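Local coordinates for protein 1,3-alpha-isomaltosidase (Kribbella flavida DSM 17836, PDB 5X3I) that hydrolyses the alpha-1,3-glucosidic linkages of the cyclic tetrasaccharide cyclobis-(1-6)-alpha-nigerosyl to release isomaltose inside the cell, at residues L165-Q169 and G170-G174; D651-L654 and M655-L658. The protein carries 1 engineered substitution. All coordinates share one frame; numbering follows the deposited sequence.

Contact 1. Residues L165-Q169 and G170-G174; sequences LVSSQ and GVHRG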
ATOM      1  N   LEU A 165     -25.175  -9.528 -12.192  1.00 24.75           N
ATOM      2  CA  LEU A 165     -24.698 -10.877 -12.442  1.00 23.12           C
ATOM      3  C   LEU A 165     -25.396 -11.813 -11.480  1.00 23.91           C
ATOM      4  O   LEU A 165     -25.177 -11.751 -10.270  1.00 21.83           O
ATOM      5  CB  LEU A 165     -23.185 -10.969 -12.278  1.00 22.31           C
ATOM      6  CG  LEU A 165     -22.557 -12.334 -12.575  1.00 24.54           C
ATOM      7  CD1 LEU A 165     -22.678 -12.684 -14.065  1.00 20.97           C
ATOM      8  CD2 LEU A 165     -21.102 -12.376 -12.133  1.00 24.35           C
ATOM      9  N   VAL A 166     -26.248 -12.679 -12.024  1.00 23.46           N
ATOM     10  CA  VAL A 166     -27.127 -13.489 -11.197  1.00 22.07           C
ATOM     11  C   VAL A 166     -26.988 -14.974 -11.497  1.00 22.55           C
ATOM     12  O   VAL A 166     -26.645 -15.366 -12.601  1.00 27.12           O
ATOM     13  CB  VAL A 166     -28.598 -13.072 -11.373  1.00 24.96           C
ATOM     14  CG1 VAL A 166     -28.751 -11.588 -11.137  1.00 22.70           C
ATOM     15  CG2 VAL A 166     -29.097 -13.427 -12.768  1.00 24.51           C
ATOM     16  N   SER A 167     -27.238 -15.790 -10.485  1.00 24.47           N
ATOM     17  CA  SER A 167     -27.321 -17.230 -10.651  1.00 26.84           C
ATOM     18  C   SER A 167     -28.398 -17.748  -9.713  1.00 30.23           C
ATOM     19  O   SER A 167     -29.077 -16.965  -9.050  1.00 28.80           O
ATOM     20  CB  SER A 167     -25.982 -17.905 -10.350  1.00 27.99           C
ATOM     21  OG  SER A 167     -25.800 -18.059  -8.954  1.00 27.45           O
ATOM     22  N   SER A 168     -28.540 -19.067  -9.639  1.00 30.19           N
ATOM     23  CA  SER A 168     -29.500 -19.670  -8.723  1.00 30.59           C
ATOM     24  C   SER A 168     -29.127 -19.376  -7.275  1.00 32.68           C
ATOM     25  O   SER A 168     -29.961 -19.482  -6.384  1.00 33.34           O
ATOM     26  CB  SER A 168     -29.585 -21.180  -8.944  1.00 33.62           C
ATOM     27  OG  SER A 168     -28.389 -21.826  -8.546  1.00 43.00           O
ATOM     28  N   GLN A 169     -27.869 -19.011  -7.052  1.00 34.28           N
ATOM     29  CA  GLN A 169     -27.390 -18.683  -5.715  1.00 34.20           C
ATOM     30  C   GLN A 169     -27.805 -17.286  -5.285  1.00 32.31           C
ATOM     31  O   GLN A 169     -28.048 -17.053  -4.109  1.00 38.62           O
ATOM     32  CB  GLN A 169     -25.866 -18.813  -5.639  1.00 40.62           C
ATOM     33  CG  GLN A 169     -25.359 -20.231  -5.837  1.00 41.65           C
ATOM     34  CD  GLN A 169     -26.034 -21.220  -4.910  1.00 45.09           C
ATOM     35  OE1 GLN A 169     -26.861 -22.022  -5.340  1.00 50.22           O
ATOM     36  NE2 GLN A 169     -25.688 -21.168  -3.629  1.00 49.08           N
ATOM     37  N   GLY A 170     -27.870 -16.354  -6.230  1.00 30.54           N
ATOM     38  CA  GLY A 170     -28.275 -14.995  -5.917  1.00 27.09           C
ATOM     39  C   GLY A 170     -27.681 -13.962  -6.851  1.00 23.69           C
ATOM     40  O   GLY A 170     -27.267 -14.296  -7.957  1.00 25.98           O
ATOM     41  N   VAL A 171     -27.646 -12.707  -6.409  1.00 21.56           N
ATOM     42  CA  VAL A 171     -27.036 -11.647  -7.197  1.00 22.71           C
ATOM     43  C   VAL A 171     -25.603 -11.401  -6.734  1.00 23.84           C
ATOM     44  O   VAL A 171     -25.367 -10.878  -5.645  1.00 23.45           O
ATOM     45  CB  VAL A 171     -27.821 -10.342  -7.092  1.00 22.04           C
ATOM     46  CG1 VAL A 171     -27.281  -9.338  -8.083  1.00 21.70           C
ATOM     47  CG2 VAL A 171     -29.305 -10.594  -7.331  1.00 23.10           C
ATOM     48  N   HIS A 172     -24.659 -11.786  -7.580  1.00 24.84           N
ATOM     49  CA  HIS A 172     -23.244 -11.761  -7.246  1.00 24.36           C
ATOM     50  C   HIS A 172     -22.565 -10.408  -7.420  1.00 24.04           C
ATOM     51  O   HIS A 172     -21.775  -9.997  -6.573  1.00 24.06           O
ATOM     52  CB  HIS A 172     -22.521 -12.823  -8.073  1.00 23.86           C
ATOM     53  CG  HIS A 172     -23.113 -14.189  -7.922  1.00 26.27           C
ATOM     54  ND1 HIS A 172     -22.780 -15.032  -6.884  1.00 27.98           N
ATOM     55  CD2 HIS A 172     -24.042 -14.843  -8.657  1.00 25.87           C
ATOM     56  CE1 HIS A 172     -23.469 -16.155  -6.997  1.00 28.59           C
ATOM     57  NE2 HIS A 172     -24.244 -16.065  -8.061  1.00 25.71           N
ATOM     58  N   ARG A 173     -22.867  -9.725  -8.519  1.00 22.43           N
ATOM     59  CA  ARG A 173     -22.234  -8.446  -8.837  1.00 20.82           C
ATOM     60  C   ARG A 173     -23.228  -7.490  -9.471  1.00 22.62           C
ATOM     61  O   ARG A 173     -24.188  -7.923 -10.117  1.00 21.83           O
ATOM     62  CB  ARG A 173     -21.053  -8.627  -9.796  1.00 21.95           C
ATOM     63  CG  ARG A 173     -20.027  -9.649  -9.364  1.00 22.78           C
ATOM     64  CD  ARG A 173     -18.774  -9.583 -10.208  1.00 19.75           C
ATOM     65  NE  ARG A 173     -17.811 -10.573  -9.749  1.00 23.70           N
ATOM     66  CZ  ARG A 173     -16.642 -10.815 -10.327  1.00 21.37           C
ATOM     67  NH1 ARG A 173     -16.268 -10.151 -11.404  1.00 20.95           N
ATOM     68  NH2 ARG A 173     -15.848 -11.740  -9.825  1.00 24.62           N
ATOM     69  N   GLY A 174     -23.036  -6.200  -9.224  1.00 22.08           N
ATOM     70  CA  GLY A 174     -23.633  -5.163 -10.042  1.00 19.64           C
ATOM     71  C   GLY A 174     -22.641  -4.596 -11.037  1.00 23.95           C
ATOM     72  O   GLY A 174     -21.423  -4.684 -10.840  1.00 25.61           O
TER
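Leu165 and Arg173 pair their backbones at the open end of a beta hairpin whose antiparallel strands, 165-167 and 170-174, pass 4.6 Å apart at an angle of 155°. Leu165 N gives a nearly straight hydrogen bond to Arg173 O, while Leu165 O accepts from His172 N at 2.7 Å. With His172 and Arg173 both set opposite Leu165, this is a classic beta bulge, and the extra residue moves the register by one before Val166 meets Val171. Nearer the turn Ser167 N bonds to Gly170 O, with only a weak return bond from Gly170 N to Ser167 O. Gly170 has phi 152°, a backbone conformation suited to glycine.

The bulge brings the imidazole of His172 back along the hairpin toward the turn. Its NE2 meets Ser167 OG at 2.7 Å, the hydroxyl lying at the ring edge and in its plane; either group could be the donor. Ser167 OG sits between its own backbone N and carbonyl carbon (chi1 81°), where it also accepts from Gln169 N at 3.0 Å, closing an ST turn. One hydroxyl thus ties the loop to the histidine, and Gln169 CB approaches CE1 of the same ring. On the same face as Ser167, Leu165 lies beside Arg173, its CD2 4.0 Å from Arg173 CG, and the extended arginine goes on to a salt bridge with Glu259. On the opposite face Val166 CG1 rests against Val171 CG2 at 4.0 Å, the two valines side by side.

The two strands of the hairpin lie between strand 143-145 and strand 255-261 in a six-stranded antiparallel sheet of the galactose mutarotase-like domain: Val143 flanks Val166, and Val260 flanks Gly174.

Contact 2. Residues D651-L654 and M655-L658; sequences DRPL and MRPL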
ATOM      1  N   ASP A 651      -8.536  21.033   1.958  1.00 18.46           N
ATOM      2  CA  ASP A 651      -8.479  19.816   1.135  1.00 18.96           C
ATOM      3  C   ASP A 651      -7.712  19.977  -0.185  1.00 17.54           C
ATOM      4  O   ASP A 651      -7.567  19.012  -0.929  1.00 22.34           O
ATOM      5  CB  ASP A 651      -9.885  19.276   0.885  1.00 19.31           C
ATOM      6  CG  ASP A 651     -10.534  18.833   2.155  1.00 19.89           C
ATOM      7  OD1 ASP A 651      -9.828  18.192   2.958  1.00 20.93           O
ATOM      8  OD2 ASP A 651     -11.712  19.157   2.386  1.00 22.57           O
ATOM      9  N   ARG A 652      -7.235  21.179  -0.485  1.00 19.38           N
ATOM     10  CA  ARG A 652      -6.303  21.351  -1.599  1.00 18.02           C
ATOM     11  C   ARG A 652      -5.001  20.621  -1.283  1.00 16.71           C
ATOM     12  O   ARG A 652      -4.356  20.937  -0.294  1.00 22.07           O
ATOM     13  CB  ARG A 652      -6.020  22.830  -1.874  1.00 20.72           C
ATOM     14  CG  ARG A 652      -7.206  23.638  -2.397  1.00 22.89           C
ATOM     15  CD  ARG A 652      -6.739  24.735  -3.359  1.00 24.79           C
ATOM     16  NE  ARG A 652      -6.549  26.009  -2.694  1.00 29.97           N
ATOM     17  CZ  ARG A 652      -5.869  27.034  -3.203  1.00 32.22           C
ATOM     18  NH1 ARG A 652      -5.293  26.945  -4.395  1.00 26.19           N
ATOM     19  NH2 ARG A 652      -5.756  28.153  -2.508  1.00 32.88           N
ATOM     20  N   PRO A 653      -4.623  19.639  -2.117  1.00 18.54           N
ATOM     21  CA  PRO A 653      -3.531  18.704  -1.807  1.00 19.51           C
ATOM     22  C   PRO A 653      -2.157  19.329  -1.560  1.00 19.20           C
ATOM     23  O   PRO A 653      -1.857  20.407  -2.055  1.00 21.16           O
ATOM     24  CB  PRO A 653      -3.480  17.814  -3.049  1.00 15.65           C
ATOM     25  CG  PRO A 653      -4.906  17.781  -3.514  1.00 17.24           C
ATOM     26  CD  PRO A 653      -5.386  19.200  -3.301  1.00 20.06           C
ATOM     27  N   LEU A 654      -1.341  18.620  -0.790  1.00 19.77           N
ATOM     28  CA  LEU A 654       0.032  19.031  -0.521  1.00 17.24           C
ATOM     29  C   LEU A 654       0.954  18.719  -1.693  1.00 15.62           C
ATOM     30  O   LEU A 654       1.698  19.579  -2.140  1.00 20.55           O
ATOM     31  CB  LEU A 654       0.547  18.358   0.753  1.00 15.82           C
ATOM     32  CG  LEU A 654       1.974  18.696   1.177  1.00 17.44           C
ATOM     33  CD1 LEU A 654       2.159  20.213   1.258  1.00 16.20           C
ATOM     34  CD2 LEU A 654       2.302  18.015   2.521  1.00 15.21           C
ATOM     35  N   MET A 655       0.891  17.496  -2.212  1.00 17.76           N
ATOM     36  CA  MET A 655       1.607  17.194  -3.434  1.00 17.07           C
ATOM     37  C   MET A 655       0.529  17.220  -4.526  1.00 18.69           C
ATOM     38  O   MET A 655      -0.207  16.257  -4.717  1.00 19.84           O
ATOM     39  CB  MET A 655       2.300  15.828  -3.306  1.00 17.91           C
ATOM     40  CG  MET A 655       3.172  15.383  -4.464  1.00 13.49           C
ATOM     41  SD  MET A 655       3.890  13.761  -4.132  1.00 17.23           S
ATOM     42  CE  MET A 655       5.005  13.575  -5.506  1.00 12.85           C
ATOM     43  N   ARG A 656       0.508  18.305  -5.294  1.00 20.34           N
ATOM     44  CA  ARG A 656      -0.727  18.715  -5.960  1.00 17.75           C
ATOM     45  C   ARG A 656      -0.647  18.718  -7.474  1.00 18.26           C
ATOM     46  O   ARG A 656       0.025  19.572  -8.056  1.00 20.58           O
ATOM     47  CB  ARG A 656      -1.155  20.105  -5.466  1.00 19.14           C
ATOM     48  CG  ARG A 656      -2.534  20.560  -5.955  1.00 18.42           C
ATOM     49  CD  ARG A 656      -2.811  22.005  -5.555  1.00 19.30           C
ATOM     50  NE  ARG A 656      -2.582  22.231  -4.132  1.00 18.59           N
ATOM     51  CZ  ARG A 656      -2.572  23.430  -3.557  1.00 19.39           C
ATOM     52  NH1 ARG A 656      -2.784  24.521  -4.279  1.00 21.14           N
ATOM     53  NH2 ARG A 656      -2.348  23.542  -2.255  1.00 18.82           N
ATOM     54  N   PRO A 657      -1.350  17.772  -8.116  1.00 16.84           N
ATOM     55  CA  PRO A 657      -1.502  17.797  -9.572  1.00 18.00           C
ATOM     56  C   PRO A 657      -2.050  19.148 -10.013  1.00 17.78           C
ATOM     57  O   PRO A 657      -2.848  19.739  -9.301  1.00 18.64           O
ATOM     58  CB  PRO A 657      -2.509  16.672  -9.841  1.00 17.01           C
ATOM     59  CG  PRO A 657      -2.354  15.748  -8.702  1.00 14.74           C
ATOM     60  CD  PRO A 657      -2.050  16.625  -7.514  1.00 15.82           C
ATOM     61  N   LEU A 658      -1.617  19.633 -11.161  1.00 19.55           N
ATOM     62  CA  LEU A 658      -2.012  20.960 -11.604  1.00 21.77           C
ATOM     63  C   LEU A 658      -3.509  21.107 -11.889  1.00 22.08           C
ATOM     64  O   LEU A 658      -4.007  22.224 -11.954  1.00 25.55           O
ATOM     65  CB  LEU A 658      -1.213  21.362 -12.843  1.00 20.68           C
ATOM     66  CG  LEU A 658       0.121  22.063 -12.583  1.00 23.96           C
ATOM     67  CD1 LEU A 658       1.113  21.118 -11.949  1.00 21.83           C
ATOM     68  CD2 LEU A 658       0.686  22.627 -13.872  1.00 21.43           C
TER
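Arg656 folds back over Pro653 in the link from helix 622-650 to strand 655-656, the entry to the C-terminal beta domain of this family 31 glycoside hydrolase. The chain turns at Leu654 and Met655, so that the CA atoms of Pro653 and Arg656 come within 5.0 Å.

Starting at the backbone, Arg656 CB lies 3.5 Å from Pro653 O and touches the proline CB. CG stands opposite its own backbone N (chi1 -172°) and packs against the ring, about 4.1 Å from both Pro653 CB and CD, the arginine chain crossing the proline at about a right angle. CD stays near the same carbonyl oxygen. The bend then comes at chi3, -51°, and swings the guanidinium round so that its NE side meets Pro653 O. Arg656 NE donates to Pro653 O at 2.9 Å, in the carbonyl plane and on a lone pair; Arg656 NH2 adds a second, more bent bond to the same Pro653 O at 3.2 Å, tilted from that plane. Both nitrogens hold a single oxygen, which lies almost in the guanidinium plane, and this side-on grip fixes the rotation of the group.

Arg652 CB sits over one guanidinium face, 3.7 Å above the plane and offset toward its rim. Further out, the arginine chains cross obliquely with their planes 44° apart. Asp661 bridges the two charges, OD1 to Arg652 and OD2 to Arg656, while Asp679 takes Arg656 NH2; these carboxylates probably offset the like charges. Leu654 and Met655 turn the other way, Leu654 onto helix 622-650 and Met655 onto Leu552 of helix 541-556, with Arg656 pairing through its backbone to Leu676 on the next strand.

At the far end of the arginine, NH1 of Arg656 comes 3.5 Å from NH1 of Arg652.

Overall arrangement
Contact 1 lies at the surface of the galactose mutarotase-like N-terminal domain, and contact 2 is buried between helix 622-650 and the antiparallel sheet that strand 655-656 opens. Their centres are 40 Å apart, with about 28 Å between the nearest atoms, and they share no helix or strand. In residues 165-174 the backbone bonds of two paired strands do most of the work, helped by a serine-histidine hydrogen bond near the turn. Residues 651-658 have a single short strand, at the edge of its sheet, and rely on an arginine gripping a backbone carbonyl, with aspartates that probably offset the two arginine charges. Both are away from the annotated active-site residues.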